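Side-chain contacts in tryptophanyl-tRNA synthetase (PDB 3HV0), which probably charges tRNA(Trp) with tryptophan in an ATP-dependent reaction, as a class I aminoacyl-tRNA synthetase: residues F155-Y160 with F195-V200; L169-K174 with V200-A205; P204-S209 with R238-R243. All coordinates share one frame; numbering follows the deposited sequence.

Interaction 1. Residues F155-Y160 with F195-V200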
loop_
_atom_site.group_PDB
_atom_site.type_symbol
_atom_site.label_atom_id
_atom_site.label_comp_id
_atom_site.label_asym_id
_atom_site.label_seq_id
_atom_site.Cartn_x
_atom_site.Cartn_y
_atom_site.Cartn_z
ATOM N N PHE A 155 -8.277 2.030 -14.418
ATOM C CA PHE A 155 -8.229 2.520 -13.060
ATOM C C PHE A 155 -6.871 3.122 -12.694
ATOM O O PHE A 155 -5.822 2.733 -13.239
ATOM C CB PHE A 155 -8.542 1.373 -12.083
ATOM C CG PHE A 155 -7.521 0.260 -12.092
ATOM C CD1 PHE A 155 -7.646 -0.814 -12.966
ATOM C CD2 PHE A 155 -6.432 0.291 -11.220
ATOM C CE1 PHE A 155 -6.711 -1.827 -12.969
ATOM C CE2 PHE A 155 -5.493 -0.708 -11.229
ATOM C CZ PHE A 155 -5.632 -1.774 -12.110
ATOM N N THR A 156 -6.891 4.059 -11.749
ATOM C CA THR A 156 -5.656 4.571 -11.175
ATOM C C THR A 156 -5.369 3.851 -9.865
ATOM O O THR A 156 -6.291 3.465 -9.148
ATOM C CB THR A 156 -5.720 6.088 -10.880
ATOM O OG1 THR A 156 -6.406 6.336 -9.636
ATOM C CG2 THR A 156 -6.357 6.856 -12.040
ATOM N N ASN A 157 -4.096 3.702 -9.526
ATOM C CA ASN A 157 -3.744 3.077 -8.270
ATOM C C ASN A 157 -4.287 3.857 -7.066
ATOM O O ASN A 157 -4.697 3.263 -6.089
ATOM C CB ASN A 157 -2.237 2.878 -8.152
ATOM C CG ASN A 157 -1.731 1.719 -8.956
ATOM O OD1 ASN A 157 -2.481 0.820 -9.307
ATOM N ND2 ASN A 157 -0.451 1.736 -9.267
ATOM N N LEU A 158 -4.322 5.176 -7.130
ATOM C CA LEU A 158 -4.842 5.926 -5.988
ATOM C C LEU A 158 -6.317 5.602 -5.723
ATOM O O LEU A 158 -6.802 5.737 -4.599
ATOM C CB LEU A 158 -4.624 7.440 -6.147
ATOM C CG LEU A 158 -3.213 7.954 -5.771
ATOM C CD1 LEU A 158 -3.208 9.456 -5.492
ATOM C CD2 LEU A 158 -2.671 7.282 -4.557
ATOM N N GLU A 159 -7.031 5.167 -6.757
ATOM C CA GLU A 159 -8.450 4.939 -6.589
ATOM C C GLU A 159 -8.850 3.498 -6.392
ATOM O O GLU A 159 -9.906 3.258 -5.847
ATOM C CB GLU A 159 -9.213 5.595 -7.713
ATOM C CG GLU A 159 -9.386 7.075 -7.429
ATOM C CD GLU A 159 -9.972 7.835 -8.566
ATOM O OE1 GLU A 159 -10.160 7.255 -9.653
ATOM O OE2 GLU A 159 -10.238 9.034 -8.361
ATOM N N TYR A 160 -7.988 2.557 -6.784
ATOM C CA TYR A 160 -8.293 1.123 -6.746
ATOM C C TYR A 160 -7.382 0.363 -5.804
ATOM O O TYR A 160 -7.444 -0.864 -5.751
ATOM C CB TYR A 160 -8.172 0.541 -8.156
ATOM C CG TYR A 160 -8.781 -0.838 -8.353
ATOM C CD1 TYR A 160 -10.147 -1.033 -8.266
ATOM C CD2 TYR A 160 -7.985 -1.929 -8.666
ATOM C CE1 TYR A 160 -10.709 -2.289 -8.453
ATOM C CE2 TYR A 160 -8.523 -3.177 -8.830
ATOM C CZ TYR A 160 -9.890 -3.356 -8.734
ATOM O OH TYR A 160 -10.431 -4.606 -8.921
ATOM N N PHE A 195 10.959 0.239 -3.173
ATOM C CA PHE A 195 10.858 -1.168 -2.782
ATOM C C PHE A 195 9.417 -1.670 -2.716
ATOM O O PHE A 195 9.166 -2.834 -3.041
ATOM C CB PHE A 195 11.547 -1.398 -1.442
ATOM C CG PHE A 195 13.027 -1.276 -1.513
ATOM C CD1 PHE A 195 13.805 -2.388 -1.748
ATOM C CD2 PHE A 195 13.648 -0.042 -1.370
ATOM C CE1 PHE A 195 15.175 -2.280 -1.830
ATOM C CE2 PHE A 195 15.010 0.074 -1.452
ATOM C CZ PHE A 195 15.780 -1.046 -1.677
ATOM N N ALA A 196 8.480 -0.800 -2.312
ATOM C CA ALA A 196 7.071 -1.204 -2.093
ATOM C C ALA A 196 6.197 -1.270 -3.356
ATOM O O ALA A 196 5.104 -1.829 -3.287
ATOM C CB ALA A 196 6.399 -0.295 -1.070
ATOM N N PHE A 197 6.647 -0.685 -4.469
ATOM C CA PHE A 197 5.801 -0.545 -5.657
ATOM C C PHE A 197 5.679 -1.787 -6.565
ATOM O O PHE A 197 4.627 -2.026 -7.144
ATOM C CB PHE A 197 6.185 0.675 -6.535
ATOM C CG PHE A 197 5.415 0.703 -7.840
ATOM C CD1 PHE A 197 4.055 0.983 -7.835
ATOM C CD2 PHE A 197 6.016 0.307 -9.038
ATOM C CE1 PHE A 197 3.316 0.919 -9.011
ATOM C CE2 PHE A 197 5.280 0.241 -10.218
ATOM C CZ PHE A 197 3.934 0.546 -10.206
ATOM N N PRO A 198 6.751 -2.568 -6.723
ATOM C CA PRO A 198 6.631 -3.717 -7.607
ATOM C C PRO A 198 5.408 -4.608 -7.350
ATOM O O PRO A 198 4.737 -5.055 -8.315
ATOM C CB PRO A 198 7.917 -4.463 -7.346
ATOM C CG PRO A 198 8.894 -3.415 -7.048
ATOM C CD PRO A 198 8.152 -2.356 -6.305
ATOM N N ALA A 199 5.078 -4.835 -6.081
ATOM C CA ALA A 199 3.884 -5.636 -5.759
ATOM C C ALA A 199 2.609 -4.979 -6.293
ATOM O O ALA A 199 1.690 -5.658 -6.743
ATOM C CB ALA A 199 3.761 -5.865 -4.287
ATOM N N VAL A 200 2.564 -3.648 -6.256
ATOM C CA VAL A 200 1.412 -2.904 -6.797
ATOM C C VAL A 200 1.225 -3.154 -8.283
ATOM O O VAL A 200 0.099 -3.313 -8.746
ATOM C CB VAL A 200 1.522 -1.396 -6.527
ATOM C CG1 VAL A 200 0.294 -0.651 -7.035
ATOM C CG2 VAL A 200 1.691 -1.152 -5.051
#
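Asn-157 and Val-200 mark the closest backbone approach, with their CA atoms 8.0 Å apart, where the start of helix 157-174 faces helix 192-202. On the first side, strand 152-156, the edge of the parallel part of the Rossmann-type sheet of a class I synthetase, passes directly into the helix. Thr-156 is the N-cap, its OG1 accepting a weak bond from Glu-159 N. Helix 192-202 is kinked at Pro-198, which has no N-H to give to the preceding turn.

Spacing this wide leaves the contact to three buried side chains. The first torsion of Asn-157 (chi1 -77°) sets its amide beside its own backbone N, and the CA-CB bond already points toward Val-200. ND2 lies 3.4 Å from Val-200 CG1, and the amide carbon CG is 3.7 Å from the same methyl, so the flat group rests against a single branch of the valine. The amide's polar atoms are satisfied by residues beyond the two segments: OD1 accepts from Gln-113 NE2, and ND2 bonds to Asp-117 OD1. These two bonds fix the amide's rotation, and Gln-113 NE2 also reaches Val-200 O, tying both segments to one side chain. The Phe-197 ring presents its edge to the amide, the two planes 54° apart, and Asn-157 ND2 lies in the ring plane, 3.9 Å from Phe-197 CE1.

Interaction 2. Residues L169-K174 with V200-A205. With TRP (tryptophan), chain C.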
loop_
_atom_site.group_PDB
_atom_site.type_symbol
_atom_site.label_atom_id
_atom_site.label_comp_id
_atom_site.label_asym_id
_atom_site.label_seq_id
_atom_site.Cartn_x
_atom_site.Cartn_y
_atom_site.Cartn_z
ATOM N N LEU A 169 -0.222 -7.350 -0.453
ATOM C CA LEU A 169 0.281 -7.869 0.822
ATOM C C LEU A 169 0.777 -9.325 0.724
ATOM O O LEU A 169 1.795 -9.688 1.326
ATOM C CB LEU A 169 -0.803 -7.729 1.901
ATOM C CG LEU A 169 -1.055 -6.306 2.420
ATOM C CD1 LEU A 169 -2.321 -6.255 3.266
ATOM C CD2 LEU A 169 0.158 -5.785 3.221
ATOM N N ARG A 170 0.046 -10.147 -0.029
ATOM C CA ARG A 170 0.396 -11.552 -0.249
ATOM C C ARG A 170 1.669 -11.733 -1.071
ATOM O O ARG A 170 2.466 -12.630 -0.814
ATOM C CB ARG A 170 -0.747 -12.268 -0.955
ATOM C CG ARG A 170 -1.917 -12.567 -0.064
ATOM C CD ARG A 170 -3.121 -13.027 -0.883
ATOM N NE ARG A 170 -4.324 -13.180 -0.053
ATOM C CZ ARG A 170 -5.526 -12.660 -0.324
ATOM N NH1 ARG A 170 -5.735 -11.951 -1.410
ATOM N NH2 ARG A 170 -6.539 -12.861 0.503
ATOM N N ILE A 171 1.861 -10.889 -2.065
ATOM C CA ILE A 171 3.113 -10.865 -2.828
ATOM C C ILE A 171 4.279 -10.370 -1.959
ATOM O O ILE A 171 5.364 -10.909 -2.007
ATOM C CB ILE A 171 2.998 -9.943 -4.051
ATOM C CG1 ILE A 171 1.970 -10.494 -5.054
ATOM C CG2 ILE A 171 4.365 -9.778 -4.721
ATOM C CD1 ILE A 171 1.451 -9.447 -6.012
ATOM N N GLU A 172 4.043 -9.341 -1.160
ATOM C CA GLU A 172 5.109 -8.730 -0.359
ATOM C C GLU A 172 5.659 -9.669 0.691
ATOM O O GLU A 172 6.867 -9.696 0.933
ATOM C CB GLU A 172 4.623 -7.428 0.271
ATOM C CG GLU A 172 4.542 -6.344 -0.753
ATOM C CD GLU A 172 4.009 -5.038 -0.238
ATOM O OE1 GLU A 172 3.547 -4.947 0.923
ATOM O OE2 GLU A 172 4.048 -4.078 -1.051
ATOM N N LYS A 173 4.781 -10.483 1.270
ATOM C CA LYS A 173 5.176 -11.429 2.318
ATOM C C LYS A 173 6.082 -12.536 1.780
ATOM O O LYS A 173 6.838 -13.141 2.537
ATOM C CB LYS A 173 3.929 -12.054 2.935
ATOM C CG LYS A 173 4.152 -12.729 4.264
ATOM C CD LYS A 173 2.830 -13.261 4.767
ATOM C CE LYS A 173 2.973 -14.062 6.031
ATOM N NZ LYS A 173 1.624 -14.292 6.609
ATOM N N LYS A 174 6.002 -12.777 0.474
ATOM C CA LYS A 174 6.769 -13.833 -0.176
ATOM C C LYS A 174 8.075 -13.353 -0.826
ATOM O O LYS A 174 8.858 -14.187 -1.281
ATOM C CB LYS A 174 5.913 -14.530 -1.240
ATOM C CG LYS A 174 4.728 -15.286 -0.695
ATOM C CD LYS A 174 5.158 -16.502 0.106
ATOM C CE LYS A 174 3.974 -17.282 0.655
ATOM N NZ LYS A 174 4.445 -18.507 1.345
ATOM N N VAL A 200 2.564 -3.648 -6.256
ATOM C CA VAL A 200 1.412 -2.904 -6.797
ATOM C C VAL A 200 1.225 -3.154 -8.283
ATOM O O VAL A 200 0.099 -3.313 -8.746
ATOM C CB VAL A 200 1.522 -1.396 -6.527
ATOM C CG1 VAL A 200 0.294 -0.651 -7.035
ATOM C CG2 VAL A 200 1.691 -1.152 -5.051
ATOM N N GLN A 201 2.325 -3.229 -9.023
ATOM C CA GLN A 201 2.243 -3.514 -10.454
ATOM C C GLN A 201 2.022 -4.971 -10.756
ATOM O O GLN A 201 1.451 -5.302 -11.780
ATOM C CB GLN A 201 3.507 -3.094 -11.164
ATOM C CG GLN A 201 3.420 -3.296 -12.654
ATOM C CD GLN A 201 4.211 -2.330 -13.441
ATOM O OE1 GLN A 201 4.674 -2.658 -14.513
ATOM N NE2 GLN A 201 4.387 -1.139 -12.928
ATOM N N ALA A 202 2.539 -5.840 -9.897
ATOM C CA ALA A 202 2.337 -7.276 -10.039
ATOM C C ALA A 202 0.868 -7.666 -9.860
ATOM O O ALA A 202 0.339 -8.434 -10.643
ATOM C CB ALA A 202 3.197 -8.014 -9.057
ATOM N N ALA A 203 0.216 -7.087 -8.858
ATOM C CA ALA A 203 -1.076 -7.552 -8.355
ATOM C C ALA A 203 -2.213 -7.712 -9.393
ATOM O O ALA A 203 -3.054 -8.605 -9.251
ATOM C CB ALA A 203 -1.538 -6.679 -7.169
ATOM N N PRO A 204 -2.272 -6.832 -10.402
ATOM C CA PRO A 204 -3.332 -7.020 -11.388
ATOM C C PRO A 204 -3.114 -8.204 -12.328
ATOM O O PRO A 204 -4.064 -8.602 -13.031
ATOM C CB PRO A 204 -3.342 -5.698 -12.171
ATOM C CG PRO A 204 -2.651 -4.702 -11.276
ATOM C CD PRO A 204 -1.642 -5.500 -10.518
ATOM N N ALA A 205 -1.914 -8.787 -12.352
ATOM C CA ALA A 205 -1.721 -10.025 -13.145
ATOM C C ALA A 205 -2.382 -11.269 -12.492
ATOM O O ALA A 205 -2.255 -12.376 -13.002
ATOM C CB ALA A 205 -0.271 -10.266 -13.423
HETATM N N TRP C . 5.122 1.159 -14.750
HETATM C CA TRP C . 4.727 1.084 -16.187
HETATM C C TRP C . 5.365 2.228 -16.961
HETATM O O TRP C . 5.768 3.240 -16.360
HETATM C CB TRP C . 3.196 1.089 -16.374
HETATM C CG TRP C . 2.557 -0.270 -16.211
HETATM C CD1 TRP C . 1.826 -0.717 -15.137
HETATM C CD2 TRP C . 2.571 -1.354 -17.154
HETATM N NE1 TRP C . 1.394 -1.997 -15.357
HETATM C CE2 TRP C . 1.847 -2.418 -16.579
HETATM C CE3 TRP C . 3.122 -1.527 -18.420
HETATM C CZ2 TRP C . 1.662 -3.635 -17.230
HETATM C CZ3 TRP C . 2.940 -2.738 -19.062
HETATM C CH2 TRP C . 2.223 -3.784 -18.458
HETATM O OXT TRP C . 5.487 2.127 -18.197
#
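Ile-171 reaches across from helix 157-174 with its terminal methyl, and CD1 settles 3.8 Å from Ala-202 CB. The same methyl lies 3.9 Å from the backbone N of Ala-203 and 4.2 Å from Ala-203 CB, so one carbon spans the step between two consecutive residues. Its route is an extended one: CG1 is anti to the carbonyl carbon (chi1 -65°), and CD1 continues outward with chi2 at 160°, while CG2 takes the branch anti to the backbone N. Small alanine side chains let the two backbones come near, with Ile-171 CA and Ala-203 CA 7.7 Å apart. The CA-CB bond of Ala-202 points at the isoleucine, and its methyl also touches Met-236 and Val-237 of helix 231-240.

In the Rossmann-type catalytic domain of this class I synthetase, helix 192-202 is thus packed between helix 157-174 and the tryptophan pocket. Residues 203-205 form a 3-10 segment, in which Ala-205 N bonds to Ala-202 O at 2.8 Å. The CA-CB bond of Gln-201 points away from segment 169-174, and the side chain lines the pocket, its CG 3.6 Å from the indole NE1 of the bound tryptophan. Tyr-78 links this helix to the ligand, since its OH is hydrogen-bonded both to Gln-201 O and to the tryptophan, which Glu-118 OE1 binds as well. On helix 157-174, Lys-173 turns to the other subunit: its NZ is hydrogen-bonded to the carbonyl oxygens of Phe-120 and Lys-123 of that chain, and it forms a cation-pi contact with the Phe-120 ring.

Interaction 3. Residues P204-S209 with R238-R243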
loop_
_atom_site.group_PDB
_atom_site.type_symbol
_atom_site.label_atom_id
_atom_site.label_comp_id
_atom_site.label_asym_id
_atom_site.label_seq_id
_atom_site.Cartn_x
_atom_site.Cartn_y
_atom_site.Cartn_z
ATOM N N PRO A 204 -2.272 -6.832 -10.402
ATOM C CA PRO A 204 -3.332 -7.020 -11.388
ATOM C C PRO A 204 -3.114 -8.204 -12.328
ATOM O O PRO A 204 -4.064 -8.602 -13.031
ATOM C CB PRO A 204 -3.342 -5.698 -12.171
ATOM C CG PRO A 204 -2.651 -4.702 -11.276
ATOM C CD PRO A 204 -1.642 -5.500 -10.518
ATOM N N ALA A 205 -1.914 -8.787 -12.352
ATOM C CA ALA A 205 -1.721 -10.025 -13.145
ATOM C C ALA A 205 -2.382 -11.269 -12.492
ATOM O O ALA A 205 -2.255 -12.376 -13.002
ATOM C CB ALA A 205 -0.271 -10.266 -13.423
ATOM N N PHE A 206 -3.067 -11.096 -11.360
ATOM C CA PHE A 206 -3.837 -12.195 -10.754
ATOM C C PHE A 206 -5.301 -11.832 -10.721
ATOM O O PHE A 206 -5.642 -10.736 -10.283
ATOM C CB PHE A 206 -3.427 -12.474 -9.314
ATOM C CG PHE A 206 -2.000 -12.879 -9.139
ATOM C CD1 PHE A 206 -1.502 -13.971 -9.806
ATOM C CD2 PHE A 206 -1.180 -12.208 -8.255
ATOM C CE1 PHE A 206 -0.190 -14.356 -9.644
ATOM C CE2 PHE A 206 0.121 -12.600 -8.075
ATOM C CZ PHE A 206 0.626 -13.666 -8.782
ATOM N N SER A 207 -6.147 -12.779 -11.111
ATOM C CA SER A 207 -7.576 -12.556 -11.253
ATOM C C SER A 207 -8.267 -12.288 -9.932
ATOM O O SER A 207 -9.308 -11.651 -9.907
ATOM C CB SER A 207 -8.242 -13.773 -11.920
ATOM O OG SER A 207 -8.173 -14.916 -11.095
ATOM N N SER A 208 -7.705 -12.812 -8.842
ATOM C CA SER A 208 -8.211 -12.481 -7.527
ATOM C C SER A 208 -8.328 -10.947 -7.364
ATOM O O SER A 208 -9.271 -10.469 -6.739
ATOM C CB SER A 208 -7.341 -13.084 -6.406
ATOM O OG SER A 208 -6.022 -12.536 -6.398
ATOM N N SER A 209 -7.413 -10.186 -7.957
ATOM C CA SER A 209 -7.386 -8.719 -7.751
ATOM C C SER A 209 -8.540 -7.953 -8.393
ATOM O O SER A 209 -8.601 -6.721 -8.287
ATOM C CB SER A 209 -6.075 -8.148 -8.233
ATOM O OG SER A 209 -5.051 -8.558 -7.358
ATOM N N ARG A 238 5.747 -14.115 -11.566
ATOM C CA ARG A 238 5.692 -15.520 -12.008
ATOM C C ARG A 238 6.384 -16.467 -11.023
ATOM O O ARG A 238 6.052 -17.646 -10.937
ATOM C CB ARG A 238 6.305 -15.692 -13.406
ATOM C CG ARG A 238 5.349 -15.336 -14.530
ATOM C CD ARG A 238 6.023 -15.392 -15.898
ATOM N NE ARG A 238 6.566 -16.715 -16.196
ATOM C CZ ARG A 238 5.908 -17.702 -16.804
ATOM N NH1 ARG A 238 4.649 -17.554 -17.205
ATOM N NH2 ARG A 238 6.518 -18.860 -17.015
ATOM N N ASP A 239 7.366 -15.953 -10.304
ATOM C CA ASP A 239 8.029 -16.721 -9.284
ATOM C C ASP A 239 7.176 -16.854 -8.025
ATOM O O ASP A 239 7.296 -17.866 -7.336
ATOM C CB ASP A 239 9.388 -16.101 -8.932
ATOM C CG ASP A 239 10.499 -16.560 -9.861
ATOM O OD1 ASP A 239 10.310 -16.550 -11.097
ATOM O OD2 ASP A 239 11.571 -16.943 -9.342
ATOM N N VAL A 240 6.342 -15.862 -7.701
ATOM C CA VAL A 240 5.515 -15.957 -6.478
ATOM C C VAL A 240 4.163 -16.647 -6.692
ATOM O O VAL A 240 3.616 -17.207 -5.739
ATOM C CB VAL A 240 5.304 -14.587 -5.765
ATOM C CG1 VAL A 240 6.623 -14.009 -5.365
ATOM C CG2 VAL A 240 4.583 -13.626 -6.647
ATOM N N ALA A 241 3.643 -16.617 -7.918
ATOM C CA ALA A 241 2.372 -17.277 -8.267
ATOM C C ALA A 241 2.137 -18.642 -7.599
ATOM O O ALA A 241 1.120 -18.843 -6.952
ATOM C CB ALA A 241 2.249 -17.433 -9.800
ATOM N N PRO A 242 3.053 -19.605 -7.800
ATOM C CA PRO A 242 2.774 -20.916 -7.221
ATOM C C PRO A 242 2.681 -20.856 -5.702
ATOM O O PRO A 242 1.762 -21.409 -5.125
ATOM C CB PRO A 242 3.948 -21.796 -7.697
ATOM C CG PRO A 242 4.916 -20.897 -8.355
ATOM C CD PRO A 242 4.197 -19.645 -8.732
ATOM N N ARG A 243 3.590 -20.139 -5.061
ATOM C CA ARG A 243 3.562 -20.012 -3.595
ATOM C C ARG A 243 2.299 -19.360 -3.002
ATOM O O ARG A 243 2.102 -19.381 -1.789
ATOM C CB ARG A 243 4.794 -19.248 -3.128
ATOM C CG ARG A 243 6.075 -20.027 -3.385
ATOM C CD ARG A 243 7.307 -19.310 -2.877
ATOM N NE ARG A 243 7.805 -18.341 -3.849
ATOM C CZ ARG A 243 8.625 -17.327 -3.563
ATOM N NH1 ARG A 243 9.060 -17.130 -2.310
ATOM N NH2 ARG A 243 9.002 -16.485 -4.541
#
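Phe-206 meets Ala-241 edge-on: its CE1 is 3.9 Å from Ala-241 CB, close to the plane of the ring. At the far end of the ring CZ lies 4.0 Å from Ala-241 CA, so the phenyl rim bears on backbone as well as methyl. Val-240 adds a looser touch near the same plane, its CG2 standing 4.5 Å from Phe-206 CZ. The ring is sent across because CG lies anti to the carbonyl carbon (chi1 -61°) on a CA-CB bond that already faces the other segment. The same ring is also touched by Ile-171 of helix 157-174 and by Tyr-246, whose ring plane is turned about 55° from its own.

Further out, Phe-206 sits in the loop between helices 192-202 and 211-214, and its carbonyl O accepts from Ser-209 N at 3.0 Å, opening a short 3-10 turn. Ser-208 OG and Ser-209 OG both bond to Asp-167 OD2, pinning that turn to helix 157-174. Across the contact, Arg-238 in the last turns of helix 231-240 forms a salt bridge with Asp-61 and bonds through NH1 to Pro-249 O. The contact therefore joins a loop to the end of a helix within the Rossmann-type catalytic domain. Its touching atoms are all carbon, which implies cohesion by dispersion and exclusion of water, while directional bonds, such as those of the serine turn and of Arg-238, lie to the sides of it.

Helix 192-202 and its exit loop thread the three contacts together. Interactions 1 and 2 share Val-200 and pair this helix with opposite ends of helix 157-174, their centres about 10 Å apart; both also touch the second subunit. Interactions 2 and 3 share Pro-204 and Ala-205, with centres about 7 Å apart, and Ile-171 CD1 of interaction 2 lies 4.0 Å from Phe-206 CE2 of interaction 3. A probable hydrogen bond of 2.9 Å from Tyr-160 OH to Ser-209 O joins interactions 1 and 3. Distance from the bound tryptophan grades them: Gln-201 lines its pocket, the Phe-197 side chain is about 5 Å from it, and that of Phe-206 about 13 Å.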